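Local coordinates for protein beta-N-acetylhexosaminidase (Streptomyces plicatus, PDB 1JAK) that acts as a family 20 beta-N-acetylhexosaminidase, removing terminal N-acetylhexosamine units by substrate-assisted catalysis and binding a GalNAc-type isofagomine inhibitor, at residues Asp206-Leu211 with Val298-Gly303; Tyr228-Tyr233 with Ile302-Ala307; Pro494-Glu497 with Asp502-Arg505. All blocks are in the same frame, centred on the assembly; numbering follows the deposited sequence.

Interaction 1: Asp206-Leu211 with Val298-Gly303; sequences DSWPRL and VDDVIG
The indole of Trp-208 meets the carboxylate of Asp-300 at its edge: NE1 donates to OD2 at 2.9 Å, with an N-H...O angle of 162° and the acceptor lying near the ring plane. Tyr-264 and Phe-297 pair with the ring edge-to-face and Val-293 packs against it, so the buried indole has mainly aromatic and aliphatic neighbours while its polar N-H is satisfied by the helix beside it. This is a contact of the alpha/beta barrel of family 20. The 206-211 segment belongs to the long connection after the second barrel strand, 190-194, and 298-303 lies in helix 292-307, which runs between the third and fourth strands.

Asp-300 takes the bond on the anti lone pair of OD2. The carboxylate is not coplanar with the indole; the two planes stand 49° apart and the side chains cross at about a right angle. With CG of Asp-300 anti to its own carbonyl carbon (chi1 -74°), the carboxylate is brought round to the indole N-H. Asp-300 CB itself lies 3.5 Å from Trp-208 NE1.

Ser-207 adds a second touch on the same residue, its OG lying 3.4 Å from Asp-300 CB. That is packing against a methylene; the polar partner of the hydroxyl is OE2 of Glu-304, one turn further along the helix. Consecutive loop residues thus reach carboxylates four positions apart on one helix.

Past the indole the contact turns apolar. Leu-211 and Val-301 both rest on Trp-201, and Leu-211 is also packed against Phe-297 and against Ala-260 of helix 258-263. Its backbone N bonds back to Trp-208 O at 3.1 Å, while across the contact Leu-211 CD1 approaches Val-301 CG2 to 4.2 Å.

Interaction 2: Tyr228-Tyr233 with Ile302-Ala307; sequences YTKAEY and IGELAA
Lys-230 reaches across to Glu-304 and puts its NZ 2.6 Å from OE1, a short salt bridge between two neighbouring helices of the alpha/beta barrel. Helix 230-242, which has Lys-230 in its first turn, links the second strand to the third; helix 292-307 links the third to the fourth. The ammonium comes in on the anti lone pair of OE1, the side chains crossing at about a right angle, and NZ also lies 3.5 Å from Glu-304 CB.

A water makes a second bridge. It accepts from Lys-230 NZ at 3.1 Å and donates to the backbone O of Glu-304 at 2.7 Å, so the ammonium meets the carboxylate directly and the carbonyl of the same residue through the water. A weak hydrogen bond from NZ to Ala-204 O draws in the preceding loop as well. A bend at chi2 (-82°) followed by an extended run to NZ lets the lysine make this reach.

Further out, Glu-304 OE1 also accepts from the backbone N of Asp-206, so this oxygen has two donors, which would be expected to favour the charged carboxylate. Beside the charged pair the contact is looser, the phenol oxygen OH of Tyr-233 being 4.5 Å from the methyl CD1 of Leu-305. Both side chains lie against Pro-249 of strand 246-250, the strand that comes between their two helices in the chain, and Tyr-233 touches Val-247 too.

The start of the lysine's helix is fixed by a cap. Thr-229 is the N-cap and forms a capping box with Glu-232. Thr-229 N donates to Glu-232 OE1 at 3.1 Å, and the return bond runs from Glu-232 N to Thr-229 OG1 at 3.0 Å.

Interaction 3: Pro494-Glu497 with Asp502-Arg505; sequences PYWE and DFYR
A T-shaped aromatic pair, Trp-496 edge-on to the face of Phe-503, fastens the last helix of the chain, 493-499, to the irregular segment that follows it. Only four residues separate 494-497 from 502-505, so this is a local fold-back: the chain leaves the helix, turns, and lays Phe-503 against the side it has just come from.

The six-membered ring of Trp-496 and the ring of Phe-503 have centroids 4.9 Å apart and planes inclined at 61°. Trp-496 CE3 does most of the touching. It stands over the centre of the phenyl face and comes to 3.5 Å from Phe-503 CG, while CZ3 of the indole is 3.8 Å from CD2 of Phe-503. The phenylalanine takes the crowded position with CG between its backbone N and carbonyl carbon (chi1 65°), an arrangement that turns its ring face to the indole. Nearer the backbone, Trp-496 CB lies 3.9 Å from Phe-503 CD1.

Both rings belong to a wider aromatic cluster. Phe-463 meets Trp-496 edge-to-face and also touches Phe-503, which in turn meets Trp-511 close to the C-terminus. The polar end of the indole faces another partner: Trp-496 NE1 is hydrogen-bonded to Tyr-186 OH.

On the exposed side, Glu-497 CG lies by the edge of the phenyl ring, 4.4 Å from Phe-503 CE1. Its carboxylate and the guanidinium of Arg-505 have opposite charges but do not touch: Glu-497 OE2 and Arg-505 NH1 are 4.1 Å apart, beyond a salt bridge, and the carboxylate and guanidinium planes stand at 54°. A water bridges them, donating to Glu-497 OE2 and accepting from Arg-505 NH1, each at 2.8 Å.

Interactions 1 and 2 form one continuous patch, with centres 10 Å apart on successive turns of helix 292-307. Glu-304 joins them: its OE2 is 2.7 Å from Ser-207 OG and its OE1 2.8 Å from Asp-206 N. Asp-206 OD2 also packs 3.8 Å from Lys-230 CE. Interaction 3 lies on the other side of the chain's centre, 41 Å from interaction 1 and 35 Å from interaction 2 between centres; its nearest atoms stay about 20 Å from interaction 2. None of the contact residues lines the inhibitor pocket. The shared helix is nonetheless close to it in sequence: His-256 and Val-282 precede it after strand 246-250, and Asp-319 and Glu-320 follow strand 313-315.

Interaction 1: Asp206-Leu211 with Val298-Gly303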
# COMPACT_ATOMS: atom_id res chain seq x y z
N ASP A 206 1.30 -15.76 21.28
CA ASP A 206 1.57 -16.86 22.21
C ASP A 206 1.00 -16.67 23.61
O ASP A 206 0.50 -17.62 24.21
CB ASP A 206 3.08 -17.12 22.33
CG ASP A 206 3.71 -17.58 21.02
OD1 ASP A 206 3.03 -18.27 20.23
OD2 ASP A 206 4.89 -17.25 20.79
N SER A 207 1.10 -15.45 24.13
CA SER A 207 0.61 -15.17 25.48
C SER A 207 -0.91 -15.23 25.62
O SER A 207 -1.43 -15.40 26.72
CB SER A 207 1.14 -13.81 25.95
OG SER A 207 0.96 -12.81 24.96
N TRP A 208 -1.62 -15.09 24.50
CA TRP A 208 -3.08 -15.14 24.48
C TRP A 208 -3.50 -15.99 23.27
O TRP A 208 -4.01 -15.47 22.28
CB TRP A 208 -3.68 -13.73 24.36
CG TRP A 208 -3.29 -12.81 25.48
CD1 TRP A 208 -2.07 -12.25 25.70
CD2 TRP A 208 -4.13 -12.38 26.56
NE1 TRP A 208 -2.08 -11.50 26.85
CE2 TRP A 208 -3.34 -11.57 27.40
CE3 TRP A 208 -5.47 -12.61 26.91
CZ2 TRP A 208 -3.84 -10.97 28.57
CZ3 TRP A 208 -5.97 -12.02 28.07
CH2 TRP A 208 -5.16 -11.21 28.88
N PRO A 209 -3.28 -17.31 23.35
CA PRO A 209 -3.59 -18.30 22.31
C PRO A 209 -4.99 -18.27 21.69
O PRO A 209 -5.14 -18.57 20.51
CB PRO A 209 -3.31 -19.63 23.00
CG PRO A 209 -2.26 -19.29 24.00
CD PRO A 209 -2.78 -17.99 24.56
N ARG A 210 -6.00 -17.93 22.49
CA ARG A 210 -7.38 -17.91 21.99
C ARG A 210 -7.68 -16.79 21.00
O ARG A 210 -8.66 -16.87 20.25
CB ARG A 210 -8.37 -17.83 23.15
CG ARG A 210 -8.49 -19.11 23.96
CD ARG A 210 -9.40 -18.91 25.17
NE ARG A 210 -10.76 -18.52 24.79
CZ ARG A 210 -11.64 -19.33 24.21
NH1 ARG A 210 -11.31 -20.59 23.93
NH2 ARG A 210 -12.86 -18.89 23.91
N LEU A 211 -6.86 -15.75 20.98
CA LEU A 211 -7.09 -14.65 20.05
C LEU A 211 -7.14 -15.19 18.63
O LEU A 211 -8.04 -14.87 17.86
CB LEU A 211 -6.00 -13.58 20.17
CG LEU A 211 -5.95 -12.81 21.50
CD1 LEU A 211 -4.76 -11.87 21.49
CD2 LEU A 211 -7.24 -12.03 21.70
N VAL A 298 -2.68 -5.42 26.22
CA VAL A 298 -2.11 -4.55 25.20
C VAL A 298 -0.58 -4.65 25.16
O VAL A 298 0.01 -4.71 24.08
CB VAL A 298 -2.52 -3.08 25.42
CG1 VAL A 298 -1.75 -2.17 24.46
CG2 VAL A 298 -4.02 -2.93 25.18
N ASP A 299 0.05 -4.67 26.32
CA ASP A 299 1.50 -4.76 26.37
C ASP A 299 1.97 -6.08 25.77
O ASP A 299 2.92 -6.10 24.98
CB ASP A 299 2.00 -4.62 27.81
CG ASP A 299 3.51 -4.51 27.89
OD1 ASP A 299 4.19 -5.54 27.73
OD2 ASP A 299 4.03 -3.39 28.10
N ASP A 300 1.31 -7.18 26.12
CA ASP A 300 1.68 -8.49 25.58
C ASP A 300 1.57 -8.53 24.06
O ASP A 300 2.48 -9.00 23.37
CB ASP A 300 0.80 -9.61 26.16
CG ASP A 300 1.12 -9.94 27.61
OD1 ASP A 300 2.25 -9.65 28.06
OD2 ASP A 300 0.25 -10.51 28.29
N VAL A 301 0.45 -8.03 23.54
CA VAL A 301 0.23 -8.03 22.10
C VAL A 301 1.21 -7.14 21.34
O VAL A 301 1.81 -7.57 20.35
CB VAL A 301 -1.21 -7.61 21.76
CG1 VAL A 301 -1.37 -7.42 20.25
CG2 VAL A 301 -2.19 -8.67 22.25
N ILE A 302 1.37 -5.90 21.79
CA ILE A 302 2.28 -4.98 21.12
C ILE A 302 3.72 -5.49 21.19
O ILE A 302 4.49 -5.35 20.23
CB ILE A 302 2.19 -3.57 21.74
CG1 ILE A 302 0.82 -2.95 21.40
CG2 ILE A 302 3.33 -2.69 21.24
CD1 ILE A 302 0.59 -1.56 21.96
N GLY A 303 4.07 -6.11 22.31
CA GLY A 303 5.42 -6.64 22.45
C GLY A 303 5.69 -7.76 21.46
O GLY A 303 6.74 -7.79 20.82

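Interaction 2: Tyr228-Tyr233 with Ile302-Ala307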
# COMPACT_ATOMS: atom_id res chain seq x y z
N TYR A 228 -2.67 -15.65 10.65
CA TYR A 228 -1.29 -15.96 10.30
C TYR A 228 -0.53 -16.44 11.51
O TYR A 228 -0.64 -15.86 12.59
CB TYR A 228 -0.55 -14.73 9.78
CG TYR A 228 -1.25 -13.98 8.69
CD1 TYR A 228 -1.60 -14.61 7.50
CD2 TYR A 228 -1.59 -12.64 8.86
CE1 TYR A 228 -2.27 -13.92 6.50
CE2 TYR A 228 -2.25 -11.94 7.86
CZ TYR A 228 -2.59 -12.59 6.69
OH TYR A 228 -3.28 -11.90 5.72
N THR A 229 0.24 -17.51 11.33
CA THR A 229 1.09 -17.99 12.39
C THR A 229 2.24 -16.98 12.35
O THR A 229 2.33 -16.19 11.41
CB THR A 229 1.68 -19.38 12.07
OG1 THR A 229 2.32 -19.32 10.79
CG2 THR A 229 0.60 -20.43 12.05
N LYS A 230 3.10 -16.99 13.36
CA LYS A 230 4.24 -16.08 13.38
C LYS A 230 5.06 -16.31 12.11
O LYS A 230 5.53 -15.35 11.48
CB LYS A 230 5.12 -16.35 14.60
CG LYS A 230 4.40 -16.33 15.93
CD LYS A 230 4.22 -14.93 16.45
CE LYS A 230 3.86 -14.95 17.93
NZ LYS A 230 3.64 -13.57 18.44
N ALA A 231 5.24 -17.57 11.74
CA ALA A 231 6.02 -17.92 10.55
C ALA A 231 5.40 -17.35 9.28
O ALA A 231 6.11 -16.81 8.43
CB ALA A 231 6.13 -19.44 10.43
N GLU A 232 4.08 -17.48 9.14
CA GLU A 232 3.41 -16.95 7.96
C GLU A 232 3.58 -15.44 7.90
O GLU A 232 3.82 -14.88 6.84
CB GLU A 232 1.92 -17.29 7.98
CG GLU A 232 1.61 -18.72 7.59
CD GLU A 232 0.13 -19.00 7.61
OE1 GLU A 232 -0.48 -18.87 8.69
OE2 GLU A 232 -0.43 -19.34 6.55
N TYR A 233 3.44 -14.79 9.05
CA TYR A 233 3.59 -13.35 9.09
C TYR A 233 5.00 -12.95 8.68
O TYR A 233 5.19 -11.99 7.93
CB TYR A 233 3.30 -12.81 10.49
CG TYR A 233 3.26 -11.30 10.51
CD1 TYR A 233 2.20 -10.61 9.93
CD2 TYR A 233 4.31 -10.56 11.05
CE1 TYR A 233 2.18 -9.23 9.88
CE2 TYR A 233 4.31 -9.17 11.01
CZ TYR A 233 3.23 -8.52 10.42
OH TYR A 233 3.21 -7.15 10.35
N ILE A 302 1.37 -5.90 21.79
CA ILE A 302 2.28 -4.98 21.12
C ILE A 302 3.72 -5.49 21.19
O ILE A 302 4.49 -5.35 20.23
CB ILE A 302 2.19 -3.57 21.74
CG1 ILE A 302 0.82 -2.95 21.40
CG2 ILE A 302 3.33 -2.69 21.24
CD1 ILE A 302 0.59 -1.56 21.96
N GLY A 303 4.07 -6.11 22.31
CA GLY A 303 5.42 -6.64 22.45
C GLY A 303 5.69 -7.76 21.46
O GLY A 303 6.74 -7.79 20.82
N GLU A 304 4.74 -8.68 21.33
CA GLU A 304 4.91 -9.80 20.41
C GLU A 304 4.87 -9.34 18.96
O GLU A 304 5.60 -9.88 18.12
CB GLU A 304 3.84 -10.87 20.67
CG GLU A 304 4.10 -11.69 21.94
CD GLU A 304 3.30 -12.98 22.00
OE1 GLU A 304 3.15 -13.64 20.95
OE2 GLU A 304 2.84 -13.35 23.10
N LEU A 305 4.04 -8.35 18.66
CA LEU A 305 3.95 -7.85 17.30
C LEU A 305 5.22 -7.09 16.92
O LEU A 305 5.73 -7.24 15.81
CB LEU A 305 2.74 -6.93 17.15
CG LEU A 305 2.48 -6.35 15.75
CD1 LEU A 305 2.30 -7.48 14.74
CD2 LEU A 305 1.25 -5.46 15.79
N ALA A 306 5.75 -6.30 17.85
CA ALA A 306 6.96 -5.54 17.58
C ALA A 306 8.13 -6.47 17.26
O ALA A 306 8.97 -6.16 16.41
CB ALA A 306 7.31 -4.66 18.78
N ALA A 307 8.18 -7.61 17.94
CA ALA A 307 9.24 -8.59 17.73
C ALA A 307 9.24 -9.15 16.32
O ALA A 307 10.29 -9.56 15.81
CB ALA A 307 9.10 -9.72 18.74
O HOH W 1 6.47 -12.40 18.52

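Interaction 3: Pro494-Glu497 with Asp502-Arg505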
# COMPACT_ATOMS: atom_id res chain seq x y z
N PRO A 494 -4.84 -2.52 -21.71
CA PRO A 494 -4.31 -3.75 -22.31
C PRO A 494 -3.37 -4.53 -21.41
O PRO A 494 -3.28 -5.76 -21.50
CB PRO A 494 -3.64 -3.25 -23.59
CG PRO A 494 -3.22 -1.86 -23.24
CD PRO A 494 -4.42 -1.34 -22.48
N TYR A 495 -2.65 -3.83 -20.53
CA TYR A 495 -1.74 -4.49 -19.60
C TYR A 495 -2.54 -5.28 -18.57
O TYR A 495 -2.23 -6.44 -18.27
CB TYR A 495 -0.85 -3.47 -18.89
CG TYR A 495 0.13 -2.76 -19.79
CD1 TYR A 495 -0.28 -1.74 -20.64
CD2 TYR A 495 1.48 -3.13 -19.80
CE1 TYR A 495 0.62 -1.10 -21.49
CE2 TYR A 495 2.39 -2.50 -20.64
CZ TYR A 495 1.96 -1.48 -21.48
OH TYR A 495 2.85 -0.85 -22.32
N TRP A 496 -3.57 -4.65 -18.01
CA TRP A 496 -4.39 -5.32 -17.01
C TRP A 496 -5.13 -6.51 -17.60
O TRP A 496 -5.24 -7.56 -16.97
CB TRP A 496 -5.35 -4.32 -16.37
CG TRP A 496 -4.63 -3.26 -15.60
CD1 TRP A 496 -3.39 -3.36 -15.02
CD2 TRP A 496 -5.10 -1.94 -15.28
NE1 TRP A 496 -3.07 -2.21 -14.36
CE2 TRP A 496 -4.10 -1.32 -14.50
CE3 TRP A 496 -6.28 -1.24 -15.57
CZ2 TRP A 496 -4.24 -0.01 -14.01
CZ3 TRP A 496 -6.42 0.06 -15.08
CH2 TRP A 496 -5.40 0.66 -14.31
N GLU A 497 -5.63 -6.35 -18.82
CA GLU A 497 -6.33 -7.44 -19.50
C GLU A 497 -5.39 -8.62 -19.69
O GLU A 497 -5.75 -9.76 -19.40
CB GLU A 497 -6.85 -6.96 -20.86
CG GLU A 497 -8.04 -6.01 -20.76
CD GLU A 497 -8.39 -5.37 -22.09
OE1 GLU A 497 -8.06 -5.96 -23.14
OE2 GLU A 497 -9.00 -4.28 -22.08
N ASP A 502 -8.77 -7.63 -13.10
CA ASP A 502 -10.06 -7.03 -13.36
C ASP A 502 -10.03 -5.60 -12.83
O ASP A 502 -9.35 -5.31 -11.85
CB ASP A 502 -11.17 -7.83 -12.67
CG ASP A 502 -12.56 -7.40 -13.13
OD1 ASP A 502 -12.70 -6.98 -14.30
OD2 ASP A 502 -13.51 -7.51 -12.32
N PHE A 503 -10.74 -4.71 -13.51
CA PHE A 503 -10.78 -3.31 -13.10
C PHE A 503 -12.07 -2.67 -13.59
O PHE A 503 -12.68 -3.14 -14.55
CB PHE A 503 -9.58 -2.53 -13.66
CG PHE A 503 -9.57 -2.42 -15.17
CD1 PHE A 503 -9.15 -3.48 -15.96
CD2 PHE A 503 -9.96 -1.24 -15.79
CE1 PHE A 503 -9.12 -3.38 -17.35
CE2 PHE A 503 -9.94 -1.12 -17.19
CZ PHE A 503 -9.52 -2.19 -17.97
N TYR A 504 -12.47 -1.61 -12.90
CA TYR A 504 -13.68 -0.87 -13.25
C TYR A 504 -13.39 0.01 -14.46
O TYR A 504 -12.52 0.89 -14.41
CB TYR A 504 -14.11 -0.02 -12.06
CG TYR A 504 -15.15 1.03 -12.37
CD1 TYR A 504 -16.42 0.67 -12.81
CD2 TYR A 504 -14.88 2.39 -12.19
CE1 TYR A 504 -17.40 1.63 -13.07
CE2 TYR A 504 -15.85 3.36 -12.44
CZ TYR A 504 -17.10 2.97 -12.88
OH TYR A 504 -18.07 3.93 -13.12
N ARG A 505 -14.11 -0.22 -15.55
CA ARG A 505 -13.93 0.57 -16.76
C ARG A 505 -14.70 1.88 -16.66
O ARG A 505 -15.73 2.08 -17.31
CB ARG A 505 -14.39 -0.23 -17.99
CG ARG A 505 -13.49 -1.42 -18.32
CD ARG A 505 -14.02 -2.17 -19.53
NE ARG A 505 -14.12 -1.30 -20.70
CZ ARG A 505 -13.11 -1.00 -21.51
NH1 ARG A 505 -11.90 -1.51 -21.29
NH2 ARG A 505 -13.30 -0.19 -22.54
O HOH W 2 -11.14 -3.99 -20.37